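Cell division protein FtsZ 1 (PDB 1W5B) binds GTP, probably hydrolyses it, and is thought to polymerise into the contractile Z ring at the site of cell division. Local coordinates at residues 139-144 / 178-183; 158-163 / 172-177; 223-228 / 286-291. All coordinates share one frame; numbering follows the deposited sequence.

How the contacts relate
Contacts 1 and 2 both belong to the GTPase domain and share helix 167-183, which meets helix 135-149 through its C-terminal part in contact 1 and strand 153-160 through its middle in contact 2. Their centres are about 13 Å apart and they touch where Leu180 packs on Val158, so the two helices pack side by side on the parallel sheet, next to the GTP site. In the chain, contact 2 falls entirely between the two segments of contact 1. Contact 3 comes later and belongs to the other half of the molecule, where the end of helix 207-227 meets strand 284-291 of the C-terminal domain; its centre is about 25 and 26 Å from those of contacts 1 and 2, across the centre of the chain.

Contact 1: 139-144 / 178-183; sequences SAPVVA and ERLKQH
Leu180 packs against Ala140, Pro141 and Ala144 between two nearly parallel helices, whose short segments run 7° apart with their axes 8.5 Å from each other. Its CD1 branch lies 4.1 Å from Ala140 CB and 4.0 Å from Ala144 CB. The leucine extends this way because its CG stands anti to the backbone N (chi1 -172°), which carries the isobutyl end across to the neighbouring helix. The backbones are closest at Pro141 and Leu180, whose CA atoms are 4.5 Å apart. One turn further on, the methyl of Ala144 meets His183 CB at 3.8 Å.

The remaining contacts bring polar groups against Pro141 without a hydrogen bond between the segments. The Arg179 guanidinium presents its edge to the proline ring, with NH1 3.2 Å from Pro141 CG and the carbon near the guanidinium plane. That same nitrogen donates to Thr137 O, just before the 139-144 segment, which fixes the group alongside helix 135-149. The His183 ring approaches Pro141 O obliquely, its CD2 4.0 Å from that oxygen.

Side-by-side parallel helices flanking a parallel sheet are typical of the Rossmann-like GTPase domain of the tubulin/FtsZ family; here helix 135-149 begins at the GTP-binding residues Thr135 and Gly136, just after Gly134.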
loop_
_atom_site.group_PDB
_atom_site.type_symbol
_atom_site.label_atom_id
_atom_site.label_comp_id
_atom_site.label_asym_id
_atom_site.label_seq_id
_atom_site.Cartn_x
_atom_site.Cartn_y
_atom_site.Cartn_z
ATOM N N SER A 139 16.317 -1.621 1.226
ATOM C CA SER A 139 15.776 -2.712 2.029
ATOM C C SER A 139 14.407 -3.253 1.631
ATOM O O SER A 139 14.115 -4.424 1.888
ATOM C CB SER A 139 15.716 -2.295 3.502
ATOM O OG SER A 139 14.851 -1.187 3.665
ATOM N N ALA A 140 13.566 -2.421 1.022
ATOM C CA ALA A 140 12.226 -2.865 0.636
ATOM C C ALA A 140 12.269 -4.157 -0.179
ATOM O O ALA A 140 11.492 -5.079 0.067
ATOM C CB ALA A 140 11.505 -1.760 -0.144
ATOM N N PRO A 141 13.181 -4.241 -1.163
ATOM C CA PRO A 141 13.289 -5.450 -1.983
ATOM C C PRO A 141 13.723 -6.662 -1.156
ATOM O O PRO A 141 13.300 -7.783 -1.419
ATOM C CB PRO A 141 14.333 -5.066 -3.030
ATOM C CG PRO A 141 14.146 -3.584 -3.166
ATOM C CD PRO A 141 14.022 -3.168 -1.718
ATOM N N VAL A 142 14.567 -6.438 -0.156
ATOM C CA VAL A 142 15.030 -7.538 0.679
ATOM C C VAL A 142 13.898 -8.031 1.556
ATOM O O VAL A 142 13.756 -9.232 1.783
ATOM C CB VAL A 142 16.212 -7.121 1.591
ATOM C CG1 VAL A 142 16.535 -8.253 2.578
ATOM C CG2 VAL A 142 17.428 -6.800 0.746
ATOM N N VAL A 143 13.092 -7.104 2.061
ATOM C CA VAL A 143 11.977 -7.496 2.908
ATOM C C VAL A 143 10.980 -8.281 2.059
ATOM O O VAL A 143 10.425 -9.280 2.505
ATOM C CB VAL A 143 11.270 -6.272 3.528
ATOM C CG1 VAL A 143 10.058 -6.719 4.310
ATOM C CG2 VAL A 143 12.230 -5.522 4.436
ATOM N N ALA A 144 10.773 -7.837 0.825
ATOM C CA ALA A 144 9.843 -8.516 -0.064
ATOM C C ALA A 144 10.326 -9.930 -0.375
ATOM O O ALA A 144 9.544 -10.873 -0.366
ATOM C CB ALA A 144 9.669 -7.717 -1.351
ATOM N N GLU A 178 12.503 -1.155 -9.818
ATOM C CA GLU A 178 12.719 -2.279 -10.723
ATOM C C GLU A 178 13.091 -3.512 -9.896
ATOM O O GLU A 178 12.645 -4.624 -10.183
ATOM C CB GLU A 178 13.851 -1.945 -11.700
ATOM C CG GLU A 178 14.279 -3.099 -12.593
ATOM C CD GLU A 178 13.248 -3.433 -13.660
ATOM O OE1 GLU A 178 12.913 -2.539 -14.469
ATOM O OE2 GLU A 178 12.776 -4.589 -13.692
ATOM N N ARG A 179 13.913 -3.305 -8.869
ATOM C CA ARG A 179 14.337 -4.391 -7.992
ATOM C C ARG A 179 13.157 -4.922 -7.184
ATOM O O ARG A 179 12.993 -6.131 -7.022
ATOM C CB ARG A 179 15.431 -3.916 -7.025
ATOM C CG ARG A 179 16.814 -3.771 -7.644
ATOM C CD ARG A 179 17.916 -3.653 -6.578
ATOM N NE ARG A 179 18.241 -2.267 -6.219
ATOM C CZ ARG A 179 17.630 -1.549 -5.277
ATOM N NH1 ARG A 179 16.639 -2.063 -4.561
ATOM N NH2 ARG A 179 18.018 -0.298 -5.052
ATOM N N LEU A 180 12.336 -4.010 -6.677
ATOM C CA LEU A 180 11.181 -4.387 -5.869
ATOM C C LEU A 180 10.184 -5.186 -6.709
ATOM O O LEU A 180 9.621 -6.182 -6.261
ATOM C CB LEU A 180 10.529 -3.120 -5.308
ATOM C CG LEU A 180 9.408 -3.226 -4.280
ATOM C CD1 LEU A 180 9.841 -4.090 -3.108
ATOM C CD2 LEU A 180 9.059 -1.807 -3.796
ATOM N N LYS A 181 9.988 -4.727 -7.935
ATOM C CA LYS A 181 9.091 -5.339 -8.907
ATOM C C LYS A 181 9.361 -6.834 -9.112
ATOM O O LYS A 181 8.467 -7.593 -9.491
ATOM C CB LYS A 181 9.253 -4.594 -10.229
ATOM C CG LYS A 181 8.767 -5.321 -11.452
ATOM C CD LYS A 181 7.281 -5.165 -11.632
ATOM C CE LYS A 181 6.880 -5.650 -13.005
ATOM N NZ LYS A 181 5.454 -5.355 -13.276
ATOM N N GLN A 182 10.597 -7.252 -8.866
ATOM C CA GLN A 182 10.980 -8.652 -9.034
ATOM C C GLN A 182 10.513 -9.552 -7.890
ATOM O O GLN A 182 10.297 -10.749 -8.080
ATOM C CB GLN A 182 12.505 -8.776 -9.138
ATOM C CG GLN A 182 13.160 -7.932 -10.224
ATOM C CD GLN A 182 12.692 -8.296 -11.619
ATOM O OE1 GLN A 182 12.747 -9.459 -12.025
ATOM N NE2 GLN A 182 12.237 -7.296 -12.368
ATOM N N HIS A 183 10.351 -8.970 -6.706
ATOM C CA HIS A 183 9.992 -9.740 -5.518
ATOM C C HIS A 183 8.611 -9.541 -4.945
ATOM O O HIS A 183 8.317 -10.048 -3.859
ATOM C CB HIS A 183 11.007 -9.444 -4.421
ATOM C CG HIS A 183 12.415 -9.725 -4.821
ATOM N ND1 HIS A 183 12.952 -10.994 -4.802
ATOM C CD2 HIS A 183 13.392 -8.907 -5.274
ATOM C CE1 HIS A 183 14.203 -10.945 -5.223
ATOM N NE2 HIS A 183 14.493 -9.690 -5.516
#

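Contact 2: 158-163 / 172-177; sequences VTLPFV and NAMEGL
Pro161 and Ala173 make the nearest approach between strand 153-160 with its following loop and helix 167-183, the first two elements of a beta-alpha-beta unit that returns to the parallel sheet through strand 186-191. The ring carbon Pro161 CD rests 3.6 Å from Ala173 CB, a meeting of two small apolar groups at the point where the strand gives way to loop. Deeper along the strand, Leu160 turns its branched end to the helix: its CG lies 4.2 Å from Met174 SD, while CD1 reaches Leu177 CD2 at the same separation. Val158 closes the inner end by setting CG2 4.1 Å from Leu177 CD1, so the two methyls of Leu177 are shared between two strand residues. Leu177 can serve both because a chi1 of -172° turns its fork away from its own amide nitrogen and directs it at the sheet. All the touching residues are buried, and the contact is wholly apolar across the segments. Strand and helix segments run at 143° to each other, the nearly reversed course expected of a helix crossing back over its sheet.

Around this shell, Leu131, Leu187 and Val189 of strand 186-191, and Leu351 of strand 350-353 all touch Leu177, while backbone hydrogen bonds that pair Val158 and Leu160 with Ile190 of strand 186-191 hold the strand in the sheet. The outer end borders the nucleotide site: Pro161 touches the bound GTP and also packs on Arg169, a GTP-binding residue. Next to it, the backbone N of Phe162 is hydrogen-bonded to Glu165 OE2, a carboxylate oxygen of another GTP-binding residue.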
loop_
_atom_site.group_PDB
_atom_site.type_symbol
_atom_site.label_atom_id
_atom_site.label_comp_id
_atom_site.label_asym_id
_atom_site.label_seq_id
_atom_site.Cartn_x
_atom_site.Cartn_y
_atom_site.Cartn_z
ATOM N N VAL A 158 4.437 1.919 -2.368
ATOM C CA VAL A 158 5.504 2.885 -2.243
ATOM C C VAL A 158 5.219 4.143 -3.043
ATOM O O VAL A 158 4.331 4.164 -3.907
ATOM C CB VAL A 158 6.822 2.270 -2.749
ATOM C CG1 VAL A 158 7.081 0.971 -2.021
ATOM C CG2 VAL A 158 6.730 1.997 -4.256
ATOM N N THR A 159 5.987 5.187 -2.747
ATOM C CA THR A 159 5.856 6.460 -3.442
ATOM C C THR A 159 7.151 6.781 -4.166
ATOM O O THR A 159 8.225 6.342 -3.757
ATOM C CB THR A 159 5.607 7.626 -2.475
ATOM O OG1 THR A 159 6.735 7.755 -1.603
ATOM C CG2 THR A 159 4.343 7.402 -1.662
ATOM N N LEU A 160 7.033 7.540 -5.252
ATOM C CA LEU A 160 8.181 7.991 -6.030
ATOM C C LEU A 160 8.356 9.424 -5.532
ATOM O O LEU A 160 7.384 10.065 -5.139
ATOM C CB LEU A 160 7.863 7.953 -7.531
ATOM C CG LEU A 160 8.339 6.761 -8.390
ATOM C CD1 LEU A 160 8.633 5.524 -7.558
ATOM C CD2 LEU A 160 7.282 6.461 -9.434
ATOM N N PRO A 161 9.590 9.944 -5.531
ATOM C CA PRO A 161 9.832 11.309 -5.054
ATOM C C PRO A 161 9.312 12.443 -5.931
ATOM O O PRO A 161 9.022 12.250 -7.111
ATOM C CB PRO A 161 11.349 11.346 -4.906
ATOM C CG PRO A 161 11.795 10.498 -6.068
ATOM C CD PRO A 161 10.840 9.318 -5.996
ATOM N N PHE A 162 9.193 13.625 -5.327
ATOM C CA PHE A 162 8.746 14.825 -6.026
ATOM C C PHE A 162 9.892 15.270 -6.916
ATOM O O PHE A 162 11.054 15.043 -6.590
ATOM C CB PHE A 162 8.468 15.953 -5.041
ATOM C CG PHE A 162 7.239 15.765 -4.213
ATOM C CD1 PHE A 162 5.978 16.032 -4.741
ATOM C CD2 PHE A 162 7.344 15.405 -2.875
ATOM C CE1 PHE A 162 4.841 15.955 -3.945
ATOM C CE2 PHE A 162 6.213 15.323 -2.068
ATOM C CZ PHE A 162 4.958 15.602 -2.604
ATOM N N VAL A 163 9.566 15.921 -8.024
ATOM C CA VAL A 163 10.583 16.404 -8.950
ATOM C C VAL A 163 11.589 17.288 -8.218
ATOM O O VAL A 163 12.793 17.167 -8.412
ATOM C CB VAL A 163 9.935 17.210 -10.103
ATOM C CG1 VAL A 163 11.002 17.848 -10.968
ATOM C CG2 VAL A 163 9.066 16.289 -10.953
ATOM N N ASN A 172 17.624 6.626 -8.223
ATOM C CA ASN A 172 17.746 5.618 -7.180
ATOM C C ASN A 172 16.384 4.993 -6.887
ATOM O O ASN A 172 16.283 3.790 -6.638
ATOM C CB ASN A 172 18.302 6.245 -5.900
ATOM C CG ASN A 172 19.780 6.541 -5.994
ATOM O OD1 ASN A 172 20.357 7.159 -5.107
ATOM N ND2 ASN A 172 20.403 6.094 -7.072
ATOM N N ALA A 173 15.340 5.813 -6.913
ATOM C CA ALA A 173 13.994 5.328 -6.647
ATOM C C ALA A 173 13.532 4.381 -7.755
ATOM O O ALA A 173 12.996 3.309 -7.481
ATOM C CB ALA A 173 13.028 6.500 -6.519
ATOM N N MET A 174 13.757 4.774 -9.006
ATOM C CA MET A 174 13.345 3.951 -10.137
ATOM C C MET A 174 14.111 2.643 -10.220
ATOM O O MET A 174 13.566 1.628 -10.637
ATOM C CB MET A 174 13.495 4.728 -11.443
ATOM C CG MET A 174 12.475 5.837 -11.601
ATOM S SD MET A 174 10.805 5.199 -11.435
ATOM C CE MET A 174 10.652 4.220 -12.916
ATOM N N GLU A 175 15.373 2.664 -9.821
ATOM C CA GLU A 175 16.170 1.450 -9.843
ATOM C C GLU A 175 15.648 0.535 -8.747
ATOM O O GLU A 175 15.504 -0.675 -8.948
ATOM C CB GLU A 175 17.644 1.772 -9.607
ATOM C CG GLU A 175 18.539 0.568 -9.716
ATOM C CD GLU A 175 19.896 0.924 -10.262
ATOM O OE1 GLU A 175 20.581 1.766 -9.648
ATOM O OE2 GLU A 175 20.275 0.367 -11.312
ATOM N N GLY A 176 15.357 1.119 -7.588
ATOM C CA GLY A 176 14.822 0.338 -6.489
ATOM C C GLY A 176 13.441 -0.200 -6.849
ATOM O O GLY A 176 13.037 -1.269 -6.387
ATOM N N LEU A 177 12.722 0.541 -7.692
ATOM C CA LEU A 177 11.380 0.148 -8.121
ATOM C C LEU A 177 11.446 -1.079 -9.016
ATOM O O LEU A 177 10.564 -1.932 -8.978
ATOM C CB LEU A 177 10.701 1.298 -8.872
ATOM C CG LEU A 177 9.226 1.059 -9.183
ATOM C CD1 LEU A 177 8.444 1.002 -7.874
ATOM C CD2 LEU A 177 8.696 2.164 -10.082
#

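Contact 3: 223-228 / 286-291; sequences VELITK and LIHVMG
His288 lays one face of its imidazole over the backbone of Leu225, whose CA stands 3.5 Å above the ring plane and is offset toward the rim. Met290 CG lies at a similar height over the opposite face, so the ring is sandwiched between helix and strand. Leu225 CB comes within 3.5 Å of His288 ND1. Glu224 CB is 4.1 Å from His288 CE1. The ring's rotation is fixed by two hydrogen bonds, from ND1 to Gly221 O one turn earlier in the helix and between NE2 and Thr322 OG1. An alanine here is likely to leave Gly221 O and Thr322 OG1 without these partners and to open a gap between Leu225 and Met290.

With chi1 at 161°, the side chain of Leu225 extends to the strand, where CD1 lies 3.8 Å from Ile287 O and CD2 4.2 Å from Leu286 CB. The helix segment crosses the strand at 83°. The end of helix 207-227 thus sits across one face of the mixed sheet, beside helix 236-243, while Ile287 and Val289 point away from it to pack on helix 297-308.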
loop_
_atom_site.group_PDB
_atom_site.type_symbol
_atom_site.label_atom_id
_atom_site.label_comp_id
_atom_site.label_asym_id
_atom_site.label_seq_id
_atom_site.Cartn_x
_atom_site.Cartn_y
_atom_site.Cartn_z
ATOM N N VAL A 223 -5.619 -2.490 3.435
ATOM C CA VAL A 223 -5.634 -3.422 4.550
ATOM C C VAL A 223 -7.016 -3.614 5.143
ATOM O O VAL A 223 -7.463 -4.747 5.322
ATOM C CB VAL A 223 -4.678 -2.958 5.658
ATOM C CG1 VAL A 223 -4.952 -3.713 6.944
ATOM C CG2 VAL A 223 -3.249 -3.183 5.208
ATOM N N GLU A 224 -7.702 -2.516 5.441
ATOM C CA GLU A 224 -9.022 -2.627 6.040
ATOM C C GLU A 224 -10.071 -3.193 5.093
ATOM O O GLU A 224 -11.049 -3.780 5.536
ATOM C CB GLU A 224 -9.455 -1.278 6.606
ATOM C CG GLU A 224 -8.412 -0.704 7.559
ATOM C CD GLU A 224 -9.014 0.061 8.722
ATOM O OE1 GLU A 224 -9.864 0.947 8.477
ATOM O OE2 GLU A 224 -8.623 -0.219 9.881
ATOM N N LEU A 225 -9.872 -3.029 3.787
ATOM C CA LEU A 225 -10.816 -3.584 2.821
ATOM C C LEU A 225 -10.882 -5.087 3.078
ATOM O O LEU A 225 -11.918 -5.726 2.877
ATOM C CB LEU A 225 -10.337 -3.335 1.383
ATOM C CG LEU A 225 -10.951 -4.220 0.287
ATOM C CD1 LEU A 225 -12.470 -4.079 0.275
ATOM C CD2 LEU A 225 -10.369 -3.834 -1.070
ATOM N N ILE A 226 -9.762 -5.636 3.539
ATOM C CA ILE A 226 -9.650 -7.063 3.822
ATOM C C ILE A 226 -10.005 -7.474 5.253
ATOM O O ILE A 226 -10.578 -8.539 5.465
ATOM C CB ILE A 226 -8.213 -7.560 3.567
ATOM C CG1 ILE A 226 -7.814 -7.316 2.110
ATOM C CG2 ILE A 226 -8.113 -9.026 3.916
ATOM C CD1 ILE A 226 -6.362 -7.629 1.831
ATOM N N THR A 227 -9.667 -6.635 6.228
ATOM C CA THR A 227 -9.895 -6.971 7.632
ATOM C C THR A 227 -11.092 -6.336 8.339
ATOM O O THR A 227 -11.517 -6.810 9.396
ATOM C CB THR A 227 -8.653 -6.618 8.471
ATOM O OG1 THR A 227 -8.477 -5.196 8.475
ATOM C CG2 THR A 227 -7.403 -7.256 7.882
ATOM N N LYS A 228 -11.636 -5.265 7.780
ATOM C CA LYS A 228 -12.745 -4.594 8.437
ATOM C C LYS A 228 -14.128 -5.049 7.984
ATOM O O LYS A 228 -14.409 -5.149 6.790
ATOM C CB LYS A 228 -12.593 -3.083 8.255
ATOM C CG LYS A 228 -13.582 -2.244 9.040
ATOM C CD LYS A 228 -13.229 -0.763 8.933
ATOM C CE LYS A 228 -14.248 0.102 9.650
ATOM N NZ LYS A 228 -13.880 1.547 9.597
ATOM N N LEU A 286 -9.238 -3.439 -7.082
ATOM C CA LEU A 286 -9.659 -3.595 -5.704
ATOM C C LEU A 286 -10.356 -2.273 -5.411
ATOM O O LEU A 286 -9.764 -1.205 -5.578
ATOM C CB LEU A 286 -8.439 -3.781 -4.798
ATOM C CG LEU A 286 -7.644 -5.071 -5.020
ATOM C CD1 LEU A 286 -6.234 -4.914 -4.491
ATOM C CD2 LEU A 286 -8.346 -6.219 -4.329
ATOM N N ILE A 287 -11.618 -2.340 -5.001
ATOM C CA ILE A 287 -12.370 -1.129 -4.716
ATOM C C ILE A 287 -12.812 -1.081 -3.271
ATOM O O ILE A 287 -13.454 -2.000 -2.788
ATOM C CB ILE A 287 -13.637 -1.034 -5.591
ATOM C CG1 ILE A 287 -13.274 -1.159 -7.070
ATOM C CG2 ILE A 287 -14.330 0.305 -5.352
ATOM C CD1 ILE A 287 -14.491 -1.280 -7.982
ATOM N N HIS A 288 -12.464 -0.010 -2.571
ATOM C CA HIS A 288 -12.896 0.119 -1.199
ATOM C C HIS A 288 -13.742 1.377 -1.035
ATOM O O HIS A 288 -13.250 2.491 -1.170
ATOM C CB HIS A 288 -11.696 0.166 -0.250
ATOM C CG HIS A 288 -12.068 0.028 1.194
ATOM N ND1 HIS A 288 -11.130 -0.063 2.200
ATOM C CD2 HIS A 288 -13.277 -0.024 1.802
ATOM C CE1 HIS A 288 -11.744 -0.163 3.365
ATOM N NE2 HIS A 288 -13.049 -0.143 3.152
ATOM N N VAL A 289 -15.020 1.193 -0.736
ATOM C CA VAL A 289 -15.911 2.329 -0.536
ATOM C C VAL A 289 -16.045 2.551 0.963
ATOM O O VAL A 289 -16.353 1.624 1.705
ATOM C CB VAL A 289 -17.311 2.065 -1.138
ATOM C CG1 VAL A 289 -18.178 3.299 -0.994
ATOM C CG2 VAL A 289 -17.180 1.678 -2.599
ATOM N N MET A 290 -15.788 3.778 1.405
ATOM C CA MET A 290 -15.879 4.124 2.814
ATOM C C MET A 290 -16.814 5.324 2.968
ATOM O O MET A 290 -16.707 6.308 2.232
ATOM C CB MET A 290 -14.487 4.462 3.358
ATOM C CG MET A 290 -13.465 3.343 3.174
ATOM S SD MET A 290 -11.763 3.958 3.275
ATOM C CE MET A 290 -11.361 4.099 1.545
ATOM N N GLY A 291 -17.733 5.240 3.923
ATOM C CA GLY A 291 -18.669 6.329 4.123
ATOM C C GLY A 291 -19.239 6.381 5.525
ATOM O O GLY A 291 -18.875 5.564 6.375
#